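PDB 6ONQ: cytochrome c XoxG from Methylobacterium extorquens, which carries a covalently attached heme c and probably transfers electrons during lanthanide-dependent methanol oxidation. Local coordinates for residues A[54-57]-A[62-65]; A[92-97]-A[150-155]; A[97-102]-A[110-115]. All coordinates share one frame; numbering follows the deposited sequence.

The three contacts follow the chain from an N-terminal hairpin to the heme site. Contact 1, between strands 56-58 and 61-63, closes before the other two begin and lies about 24 Å, centre to centre, from contact 2 and about 25 Å from contact 3, on the opposite side of the chain's centre. Contacts 2 and 3 share V97 and helix 96-99, both touch the heme, and have centres about 13 Å apart. Contact 3 is nested inside the long loop that contact 2 closes. The chain thus has two distinct regions: a small antiparallel sheet on one side, and the helical cytochrome c fold around its cofactor on the other.

Contact 1 of 3, residues A[54-57]-A[62-65]; sequences AAKE and YFDK
E57 and Y62 lie side by side across the beta hairpin of strands 56-58 and 61-63, a compact example of how one hairpin can be dense on one face and more open on the other. They form a non-hydrogen-bonded antiparallel pair. E57 runs along the phenol because its CG lies beside the carbonyl carbon, opposite the backbone N (chi1 -171°), with the chain extended beyond; this CG rests over one ring face, 4.1 Å from the centroid of Y62. From the loop that leads into strand 56-58, A54 CB approaches Y62 CD2 at 4.1 Å. L33, T70 and H72 add to this packed side, and Y62 OH is hydrogen-bonded to E180. Were Y62 an alanine, E180 would probably lose its phenol partner and a gap would open beneath the aliphatic part of E57, itself an exposed residue.

The other face carries K56 and F63, the hydrogen-bonded pair, and is more open to solvent: F63 is partly exposed and the lysine chain leads away, although their CB atoms are 4.4 Å apart. Order there comes from the backbone. F63 N donates to K56 O (3.1 Å), while F63 O takes a nearly straight bond from A55 N (2.7 Å, N-H...O angle 168°) and a weak one from K56 N. Two residues thus face one, a classic beta bulge. Beyond it A55 CB rests chiefly against the backbone at D64 and K65, 3.7 Å from K65 N. The D64 carboxylate is held outside the hairpin, by H68 N and a salt bridge to R164. The chemistry implies a division of labour: main-chain bonds set the hairpin's register, whereas the tyrosine, its hydroxyl paired, ties one face to the rest of the protein.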
loop_
_atom_site.group_PDB
_atom_site.type_symbol
_atom_site.label_atom_id
_atom_site.label_comp_id
_atom_site.label_asym_id
_atom_site.label_seq_id
_atom_site.Cartn_x
_atom_site.Cartn_y
_atom_site.Cartn_z
ATOM N N ALA A 54 5.842 2.431 -12.067
ATOM C CA ALA A 54 4.579 2.814 -12.674
ATOM C C ALA A 54 4.693 2.753 -14.191
ATOM O O ALA A 54 5.627 3.308 -14.778
ATOM C CB ALA A 54 4.176 4.211 -12.215
ATOM N N ALA A 55 3.751 2.059 -14.823
ATOM C CA ALA A 55 3.696 1.958 -16.273
ATOM C C ALA A 55 2.540 2.731 -16.881
ATOM O O ALA A 55 2.586 3.049 -18.072
ATOM C CB ALA A 55 3.584 0.488 -16.705
ATOM N N LYS A 56 1.529 3.059 -16.088
ATOM C CA LYS A 56 0.285 3.622 -16.579
ATOM C C LYS A 56 -0.284 4.511 -15.483
ATOM O O LYS A 56 -0.006 4.302 -14.299
ATOM C CB LYS A 56 -0.683 2.491 -16.965
ATOM C CG LYS A 56 -2.086 2.905 -17.340
ATOM C CD LYS A 56 -2.469 2.278 -18.662
ATOM C CE LYS A 56 -1.400 2.570 -19.716
ATOM N NZ LYS A 56 -1.683 1.936 -21.037
ATOM N N GLU A 57 -1.053 5.526 -15.880
ATOM C CA GLU A 57 -1.818 6.295 -14.909
ATOM C C GLU A 57 -3.213 6.548 -15.442
ATOM O O GLU A 57 -3.380 7.038 -16.563
ATOM C CB GLU A 57 -1.161 7.630 -14.556
ATOM C CG GLU A 57 -1.877 8.292 -13.379
ATOM C CD GLU A 57 -1.584 9.771 -13.223
ATOM O OE1 GLU A 57 -0.432 10.129 -12.893
ATOM O OE2 GLU A 57 -2.520 10.575 -13.422
ATOM N N TYR A 62 -2.034 4.764 -10.181
ATOM C CA TYR A 62 -0.909 4.222 -10.921
ATOM C C TYR A 62 -0.974 2.700 -10.967
ATOM O O TYR A 62 -1.485 2.052 -10.051
ATOM C CB TYR A 62 0.406 4.681 -10.301
ATOM C CG TYR A 62 0.520 6.177 -10.243
ATOM C CD1 TYR A 62 -0.036 6.893 -9.192
ATOM C CD2 TYR A 62 1.162 6.883 -11.250
ATOM C CE1 TYR A 62 0.056 8.268 -9.133
ATOM C CE2 TYR A 62 1.257 8.260 -11.201
ATOM C CZ TYR A 62 0.696 8.948 -10.138
ATOM O OH TYR A 62 0.779 10.319 -10.064
ATOM N N PHE A 63 -0.456 2.138 -12.060
ATOM C CA PHE A 63 -0.412 0.698 -12.277
ATOM C C PHE A 63 0.971 0.288 -12.767
ATOM O O PHE A 63 1.705 1.091 -13.351
ATOM C CB PHE A 63 -1.477 0.261 -13.284
ATOM C CG PHE A 63 -2.873 0.624 -12.879
ATOM C CD1 PHE A 63 -3.421 1.836 -13.251
ATOM C CD2 PHE A 63 -3.638 -0.251 -12.122
ATOM C CE1 PHE A 63 -4.710 2.173 -12.881
ATOM C CE2 PHE A 63 -4.930 0.077 -11.748
ATOM C CZ PHE A 63 -5.466 1.293 -12.128
ATOM N N ASP A 64 1.329 -0.971 -12.518
ATOM C CA ASP A 64 2.597 -1.508 -12.998
ATOM C C ASP A 64 2.382 -2.229 -14.331
ATOM O O ASP A 64 1.259 -2.321 -14.835
ATOM C CB ASP A 64 3.232 -2.423 -11.943
ATOM C CG ASP A 64 2.367 -3.646 -11.595
ATOM O OD1 ASP A 64 1.452 -4.008 -12.370
ATOM O OD2 ASP A 64 2.613 -4.260 -10.529
ATOM N N LYS A 65 3.464 -2.760 -14.913
ATOM C CA LYS A 65 3.322 -3.434 -16.203
ATOM C C LYS A 65 2.408 -4.654 -16.131
ATOM O O LYS A 65 1.840 -5.035 -17.159
ATOM C CB LYS A 65 4.686 -3.836 -16.779
ATOM C CG LYS A 65 5.428 -4.921 -16.012
ATOM C CD LYS A 65 6.862 -5.065 -16.518
ATOM C CE LYS A 65 7.817 -5.496 -15.409
ATOM N NZ LYS A 65 7.241 -6.559 -14.535
#

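Contact 2 of 3, residues A[92-97]-A[150-155]; sequences HAECHV and KNVMCY. With HEC (heme c), chain B.
The CXXCH heme-attachment motif begins at C95, and the residue just before it, E94, meets V152 of the short helix 150-153 in a small contact made by side chains. E94 bends at chi2 (-99°), which swings its carboxylate against the valine. The V152 methyl CG2 sits 3.4 Å from E94 CD and at similar distances from its two oxygens. N151 only brushes the same end, its CB lying 4.1 Å from E94 OE1. The touch is therefore one of van der Waals packing, with the acidic group laid against a methyl.

Closer to the cofactor, E94 CB packs on HEC CBB at 3.6 Å. One residue on, C95 SG is joined covalently to HEC CAB (1.8 Å), so the packing of E94 adjoins the thioether anchor. V152 also touches F146, and its side chain is about 7 Å from that of M143, an axial ligand of the iron. Two residues on from V152, C154 ties the segment to C193 by a disulfide. A helix running into CXXCH, with the methionine ligand far downstream in sequence, is the plan of class I c-type cytochromes, and here the helix after that methionine packs beside the attachment site.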
loop_
_atom_site.group_PDB
_atom_site.type_symbol
_atom_site.label_atom_id
_atom_site.label_comp_id
_atom_site.label_asym_id
_atom_site.label_seq_id
_atom_site.Cartn_x
_atom_site.Cartn_y
_atom_site.Cartn_z
ATOM N N HIS A 92 -3.193 2.344 9.765
ATOM C CA HIS A 92 -3.170 2.761 11.163
ATOM C C HIS A 92 -4.516 2.504 11.843
ATOM O O HIS A 92 -4.568 2.038 12.990
ATOM C CB HIS A 92 -2.793 4.239 11.235
ATOM C CG HIS A 92 -2.671 4.772 12.631
ATOM N ND1 HIS A 92 -3.765 5.004 13.439
ATOM C CD2 HIS A 92 -1.585 5.136 13.354
ATOM C CE1 HIS A 92 -3.356 5.476 14.603
ATOM N NE2 HIS A 92 -2.038 5.567 14.576
ATOM N N ALA A 93 -5.610 2.791 11.140
ATOM C CA ALA A 93 -6.945 2.565 11.678
ATOM C C ALA A 93 -7.200 1.086 11.928
ATOM O O ALA A 93 -7.504 0.674 13.052
ATOM C CB ALA A 93 -7.995 3.133 10.714
ATOM N N GLU A 94 -7.076 0.263 10.889
ATOM C CA GLU A 94 -7.642 -1.073 10.932
ATOM C C GLU A 94 -6.627 -2.200 11.053
ATOM O O GLU A 94 -7.045 -3.347 11.233
ATOM C CB GLU A 94 -8.508 -1.313 9.684
ATOM C CG GLU A 94 -9.677 -0.332 9.504
ATOM C CD GLU A 94 -11.033 -0.888 9.970
ATOM O OE1 GLU A 94 -12.070 -0.220 9.730
ATOM O OE2 GLU A 94 -11.071 -1.988 10.573
ATOM N N CYS A 95 -5.318 -1.931 10.976
ATOM C CA CYS A 95 -4.365 -3.046 10.943
ATOM C C CYS A 95 -3.218 -2.892 11.931
ATOM O O CYS A 95 -2.665 -3.888 12.410
ATOM C CB CYS A 95 -3.764 -3.222 9.540
ATOM S SG CYS A 95 -4.852 -3.019 8.141
ATOM N N HIS A 96 -2.841 -1.644 12.209
ATOM C CA HIS A 96 -1.722 -1.330 13.096
ATOM C C HIS A 96 -1.798 -2.079 14.423
ATOM O O HIS A 96 -0.764 -2.425 14.999
ATOM C CB HIS A 96 -1.694 0.190 13.302
ATOM C CG HIS A 96 -1.013 0.646 14.553
ATOM N ND1 HIS A 96 0.328 0.963 14.597
ATOM C CD2 HIS A 96 -1.501 0.898 15.790
ATOM C CE1 HIS A 96 0.644 1.361 15.816
ATOM N NE2 HIS A 96 -0.447 1.328 16.560
ATOM N N VAL A 97 -3.007 -2.385 14.897
ATOM C CA VAL A 97 -3.165 -2.986 16.223
ATOM C C VAL A 97 -2.439 -4.328 16.305
ATOM O O VAL A 97 -1.686 -4.588 17.251
ATOM C CB VAL A 97 -4.657 -3.124 16.574
ATOM C CG1 VAL A 97 -5.428 -3.727 15.406
ATOM C CG2 VAL A 97 -4.837 -3.944 17.850
ATOM N N LYS A 150 -16.856 -3.247 4.567
ATOM C CA LYS A 150 -16.669 -2.326 3.451
ATOM C C LYS A 150 -15.793 -1.143 3.832
ATOM O O LYS A 150 -15.207 -0.514 2.950
ATOM C CB LYS A 150 -18.029 -1.847 2.912
ATOM C CG LYS A 150 -19.054 -2.968 2.637
ATOM C CD LYS A 150 -18.366 -4.288 2.215
ATOM C CE LYS A 150 -19.251 -5.511 2.461
ATOM N NZ LYS A 150 -20.372 -5.630 1.478
ATOM N N ASN A 151 -15.663 -0.840 5.118
ATOM C CA ASN A 151 -14.721 0.188 5.531
ATOM C C ASN A 151 -13.273 -0.267 5.395
ATOM O O ASN A 151 -12.359 0.560 5.507
ATOM C CB ASN A 151 -15.001 0.602 6.972
ATOM C CG ASN A 151 -16.048 1.680 7.067
ATOM O OD1 ASN A 151 -15.799 2.821 6.686
ATOM N ND2 ASN A 151 -17.236 1.327 7.571
ATOM N N VAL A 152 -13.044 -1.554 5.178
ATOM C CA VAL A 152 -11.727 -2.072 4.851
ATOM C C VAL A 152 -11.638 -2.469 3.384
ATOM O O VAL A 152 -10.741 -2.024 2.673
ATOM C CB VAL A 152 -11.356 -3.250 5.775
ATOM C CG1 VAL A 152 -10.015 -3.812 5.386
ATOM C CG2 VAL A 152 -11.308 -2.763 7.191
ATOM N N MET A 153 -12.585 -3.274 2.903
ATOM C CA MET A 153 -12.467 -3.804 1.551
ATOM C C MET A 153 -12.463 -2.705 0.500
ATOM O O MET A 153 -11.798 -2.845 -0.528
ATOM C CB MET A 153 -13.591 -4.793 1.262
ATOM C CG MET A 153 -13.503 -6.069 2.064
ATOM S SD MET A 153 -11.863 -6.818 2.081
ATOM C CE MET A 153 -11.709 -7.370 0.385
ATOM N N CYS A 154 -13.175 -1.606 0.733
ATOM C CA CYS A 154 -13.198 -0.547 -0.271
ATOM C C CYS A 154 -11.890 0.206 -0.342
ATOM O O CYS A 154 -11.720 1.031 -1.240
ATOM C CB CYS A 154 -14.335 0.441 0.010
ATOM S SG CYS A 154 -15.974 -0.314 0.002
ATOM N N TYR A 155 -10.980 -0.033 0.591
ATOM C CA TYR A 155 -9.662 0.576 0.567
ATOM C C TYR A 155 -8.572 -0.475 0.441
ATOM O O TYR A 155 -7.435 -0.239 0.855
ATOM C CB TYR A 155 -9.475 1.442 1.812
ATOM C CG TYR A 155 -10.601 2.438 1.950
ATOM C CD1 TYR A 155 -10.611 3.608 1.201
ATOM C CD2 TYR A 155 -11.676 2.192 2.796
ATOM C CE1 TYR A 155 -11.643 4.513 1.308
ATOM C CE2 TYR A 155 -12.713 3.094 2.909
ATOM C CZ TYR A 155 -12.692 4.253 2.163
ATOM O OH TYR A 155 -13.728 5.155 2.278
HETATM FE FE HEC B . -3.508 -9.500 9.268
HETATM C CHA HEC B . -1.581 -12.238 8.440
HETATM C CHB HEC B . -2.817 -8.147 6.279
HETATM C CHC HEC B . -5.528 -6.814 10.000
HETATM C CHD HEC B . -3.731 -10.596 12.498
HETATM N NA HEC B . -2.374 -10.073 7.695
HETATM C C1A HEC B . -1.729 -11.266 7.480
HETATM C C2A HEC B . -1.273 -11.304 6.098
HETATM C C3A HEC B . -1.626 -10.165 5.520
HETATM C C4A HEC B . -2.317 -9.390 6.506
HETATM C CMA HEC B . -1.370 -9.691 4.077
HETATM C CAA HEC B . -0.495 -12.446 5.429
HETATM C CBA HEC B . 0.896 -12.433 6.045
HETATM C CGA HEC B . 1.831 -13.350 5.316
HETATM O O1A HEC B . 1.463 -14.524 5.057
HETATM O O2A HEC B . 2.958 -12.896 5.013
HETATM N NB HEC B . -4.084 -7.808 8.351
HETATM C C1B HEC B . -3.650 -7.454 7.097
HETATM C C2B HEC B . -4.220 -6.188 6.730
HETATM C C3B HEC B . -4.991 -5.781 7.726
HETATM C C4B HEC B . -4.911 -6.790 8.780
HETATM C CMB HEC B . -4.014 -5.442 5.401
HETATM C CAB HEC B . -5.761 -4.436 7.611
HETATM C CBB HEC B . -6.867 -4.193 8.283
HETATM N NC HEC B . -4.429 -8.818 10.971
HETATM C C1C HEC B . -5.279 -7.723 11.017
HETATM C C2C HEC B . -5.868 -7.703 12.339
HETATM C C3C HEC B . -5.381 -8.728 13.049
HETATM C C4C HEC B . -4.461 -9.465 12.194
HETATM C CMC HEC B . -6.874 -6.655 12.866
HETATM C CAC HEC B . -5.800 -9.008 14.522
HETATM C CBC HEC B . -4.910 -9.443 15.409
HETATM N ND HEC B . -2.777 -11.091 10.269
HETATM C C1D HEC B . -3.018 -11.382 11.604
HETATM C C2D HEC B . -2.398 -12.666 11.887
HETATM C C3D HEC B . -1.821 -13.115 10.770
HETATM C C4D HEC B . -2.037 -12.132 9.732
HETATM C CMD HEC B . -2.397 -13.413 13.235
HETATM C CAD HEC B . -1.036 -14.432 10.619
HETATM C CBD HEC B . -1.921 -15.567 10.114
HETATM C CGD HEC B . -1.079 -16.812 9.967
HETATM O O1D HEC B . 0.006 -16.882 10.596
HETATM O O2D HEC B . -1.483 -17.742 9.230
#

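Contact 3 of 3, residues A[97-102]-A[110-115]; sequences VCHGPD and PALKDS. With HEC (heme c), chain B.
H99 holds its ring CG anti to its own carbonyl carbon (chi1 -79°), and L112 does the same with its CG (chi1 -56°). With these torsions the imidazole reaches the iron and the leucine reaches the imidazole, the two side chains crossing at about a right angle beside the heme. The histidine closes the CXXCH motif of a c-type cytochrome. Its NE2 binds the iron at 2.3 Å, with M143 as the other protein ligand, while C98 is attached covalently to the porphyrin through SG.

The other nitrogen of the imidazole is also used. ND1 donates to P110 O at 2.6 Å, with an N-H...O angle of 164° and the oxygen practically in the ring plane. Gripped by the metal at one nitrogen and a backbone carbonyl at the other, the ring can hardly turn, and the bond to P110 would be expected to make NE2 a somewhat stronger donor to the iron, a familiar principle of histidine-ligated hemes.

Apolar groups complete the setting. L112 CD1 lies over the centre of one H99 face, 3.9 Å from the ring centroid, and the same methyl reaches HEC CHB at 3.4 Å, filling the angle between imidazole and porphyrin. P110 also packs with its own ring, CD being 3.7 Å from H99 CE1. Y91 of helix 82-94 and L163 of helix 156-167 back the leucine, which places the contact among the helices that enclose the cofactor. A turn further along helix 112-118, S115 OG donates a hydrogen bond to the heme propionate oxygen O2A at 2.6 Å.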
loop_
_atom_site.group_PDB
_atom_site.type_symbol
_atom_site.label_atom_id
_atom_site.label_comp_id
_atom_site.label_asym_id
_atom_site.label_seq_id
_atom_site.Cartn_x
_atom_site.Cartn_y
_atom_site.Cartn_z
ATOM N N VAL A 97 -3.007 -2.385 14.897
ATOM C CA VAL A 97 -3.165 -2.986 16.223
ATOM C C VAL A 97 -2.439 -4.328 16.305
ATOM O O VAL A 97 -1.686 -4.588 17.251
ATOM C CB VAL A 97 -4.657 -3.124 16.574
ATOM C CG1 VAL A 97 -5.428 -3.727 15.406
ATOM C CG2 VAL A 97 -4.837 -3.944 17.850
ATOM N N CYS A 98 -2.654 -5.200 15.320
ATOM C CA CYS A 98 -2.019 -6.510 15.330
ATOM C C CYS A 98 -0.685 -6.548 14.598
ATOM O O CYS A 98 0.188 -7.339 14.975
ATOM C CB CYS A 98 -2.941 -7.545 14.707
ATOM S SG CYS A 98 -4.559 -7.712 15.494
ATOM N N HIS A 99 -0.498 -5.711 13.576
ATOM C CA HIS A 99 0.665 -5.790 12.699
ATOM C C HIS A 99 1.707 -4.723 12.976
ATOM O O HIS A 99 2.720 -4.663 12.265
ATOM C CB HIS A 99 0.224 -5.701 11.240
ATOM C CG HIS A 99 -0.317 -6.986 10.713
ATOM N ND1 HIS A 99 0.482 -8.082 10.487
ATOM C CD2 HIS A 99 -1.584 -7.381 10.451
ATOM C CE1 HIS A 99 -0.264 -9.083 10.063
ATOM N NE2 HIS A 99 -1.521 -8.685 10.042
ATOM N N GLY A 100 1.482 -3.881 13.979
ATOM C CA GLY A 100 2.473 -2.934 14.420
ATOM C C GLY A 100 2.587 -1.732 13.519
ATOM O O GLY A 100 2.023 -1.687 12.425
ATOM N N PRO A 101 3.343 -0.735 13.956
ATOM C CA PRO A 101 3.422 0.514 13.193
ATOM C C PRO A 101 4.213 0.323 11.912
ATOM O O PRO A 101 5.212 -0.401 11.877
ATOM C CB PRO A 101 4.147 1.471 14.148
ATOM C CG PRO A 101 4.409 0.673 15.425
ATOM C CD PRO A 101 4.298 -0.761 15.073
ATOM N N ASP A 102 3.753 0.981 10.849
ATOM C CA ASP A 102 4.461 1.008 9.572
ATOM C C ASP A 102 4.696 -0.386 9.001
ATOM O O ASP A 102 5.627 -0.582 8.214
ATOM C CB ASP A 102 5.798 1.743 9.709
ATOM C CG ASP A 102 5.625 3.191 10.114
ATOM O OD1 ASP A 102 5.387 4.027 9.209
ATOM O OD2 ASP A 102 5.722 3.486 11.330
ATOM N N PRO A 110 2.708 -10.961 11.762
ATOM C CA PRO A 110 3.937 -10.698 11.004
ATOM C C PRO A 110 4.027 -9.283 10.458
ATOM O O PRO A 110 3.099 -8.482 10.507
ATOM C CB PRO A 110 3.848 -11.695 9.850
ATOM C CG PRO A 110 2.394 -11.860 9.642
ATOM C CD PRO A 110 1.840 -11.912 11.050
ATOM N N ALA A 111 5.185 -9.011 9.873
ATOM C CA ALA A 111 5.572 -7.674 9.457
ATOM C C ALA A 111 5.249 -7.528 7.978
ATOM O O ALA A 111 5.993 -8.005 7.116
ATOM C CB ALA A 111 7.049 -7.441 9.737
ATOM N N LEU A 112 4.154 -6.832 7.686
ATOM C CA LEU A 112 3.668 -6.724 6.318
ATOM C C LEU A 112 4.614 -5.973 5.390
ATOM O O LEU A 112 4.438 -6.054 4.170
ATOM C CB LEU A 112 2.289 -6.057 6.309
ATOM C CG LEU A 112 1.259 -6.784 7.180
ATOM C CD1 LEU A 112 -0.111 -6.167 7.017
ATOM C CD2 LEU A 112 1.225 -8.279 6.897
ATOM N N LYS A 113 5.604 -5.242 5.904
ATOM C CA LYS A 113 6.552 -4.649 4.965
ATOM C C LYS A 113 7.435 -5.717 4.340
ATOM O O LYS A 113 7.934 -5.530 3.229
ATOM C CB LYS A 113 7.409 -3.572 5.634
ATOM C CG LYS A 113 8.258 -4.051 6.793
ATOM C CD LYS A 113 9.602 -3.341 6.812
ATOM C CE LYS A 113 10.714 -4.262 7.299
ATOM N NZ LYS A 113 12.020 -3.545 7.418
ATOM N N ASP A 114 7.630 -6.843 5.031
ATOM C CA ASP A 114 8.337 -7.967 4.432
ATOM C C ASP A 114 7.399 -8.872 3.643
ATOM O O ASP A 114 7.846 -9.572 2.726
ATOM C CB ASP A 114 9.059 -8.776 5.514
ATOM C CG ASP A 114 10.285 -8.049 6.079
ATOM O OD1 ASP A 114 10.583 -8.234 7.282
ATOM O OD2 ASP A 114 10.952 -7.295 5.327
ATOM N N SER A 115 6.107 -8.860 3.985
ATOM C CA SER A 115 5.136 -9.741 3.341
ATOM C C SER A 115 4.980 -9.407 1.866
ATOM O O SER A 115 4.919 -10.302 1.014
ATOM C CB SER A 115 3.781 -9.632 4.047
ATOM O OG SER A 115 3.739 -10.410 5.232
HETATM FE FE HEC B . -3.508 -9.500 9.268
HETATM C CHA HEC B . -1.581 -12.238 8.440
HETATM C CHB HEC B . -2.817 -8.147 6.279
HETATM C CHC HEC B . -5.528 -6.814 10.000
HETATM C CHD HEC B . -3.731 -10.596 12.498
HETATM N NA HEC B . -2.374 -10.073 7.695
HETATM C C1A HEC B . -1.729 -11.266 7.480
HETATM C C2A HEC B . -1.273 -11.304 6.098
HETATM C C3A HEC B . -1.626 -10.165 5.520
HETATM C C4A HEC B . -2.317 -9.390 6.506
HETATM C CMA HEC B . -1.370 -9.691 4.077
HETATM C CAA HEC B . -0.495 -12.446 5.429
HETATM C CBA HEC B . 0.896 -12.433 6.045
HETATM C CGA HEC B . 1.831 -13.350 5.316
HETATM O O1A HEC B . 1.463 -14.524 5.057
HETATM O O2A HEC B . 2.958 -12.896 5.013
HETATM N NB HEC B . -4.084 -7.808 8.351
HETATM C C1B HEC B . -3.650 -7.454 7.097
HETATM C C2B HEC B . -4.220 -6.188 6.730
HETATM C C3B HEC B . -4.991 -5.781 7.726
HETATM C C4B HEC B . -4.911 -6.790 8.780
HETATM C CMB HEC B . -4.014 -5.442 5.401
HETATM C CAB HEC B . -5.761 -4.436 7.611
HETATM C CBB HEC B . -6.867 -4.193 8.283
HETATM N NC HEC B . -4.429 -8.818 10.971
HETATM C C1C HEC B . -5.279 -7.723 11.017
HETATM C C2C HEC B . -5.868 -7.703 12.339
HETATM C C3C HEC B . -5.381 -8.728 13.049
HETATM C C4C HEC B . -4.461 -9.465 12.194
HETATM C CMC HEC B . -6.874 -6.655 12.866
HETATM C CAC HEC B . -5.800 -9.008 14.522
HETATM C CBC HEC B . -4.910 -9.443 15.409
HETATM N ND HEC B . -2.777 -11.091 10.269
HETATM C C1D HEC B . -3.018 -11.382 11.604
HETATM C C2D HEC B . -2.398 -12.666 11.887
HETATM C C3D HEC B . -1.821 -13.115 10.770
HETATM C C4D HEC B . -2.037 -12.132 9.732
HETATM C CMD HEC B . -2.397 -13.413 13.235
HETATM C CAD HEC B . -1.036 -14.432 10.619
HETATM C CBD HEC B . -1.921 -15.567 10.114
HETATM C CGD HEC B . -1.079 -16.812 9.967
HETATM O O1D HEC B . 0.006 -16.882 10.596
HETATM O O2D HEC B . -1.483 -17.742 9.230
#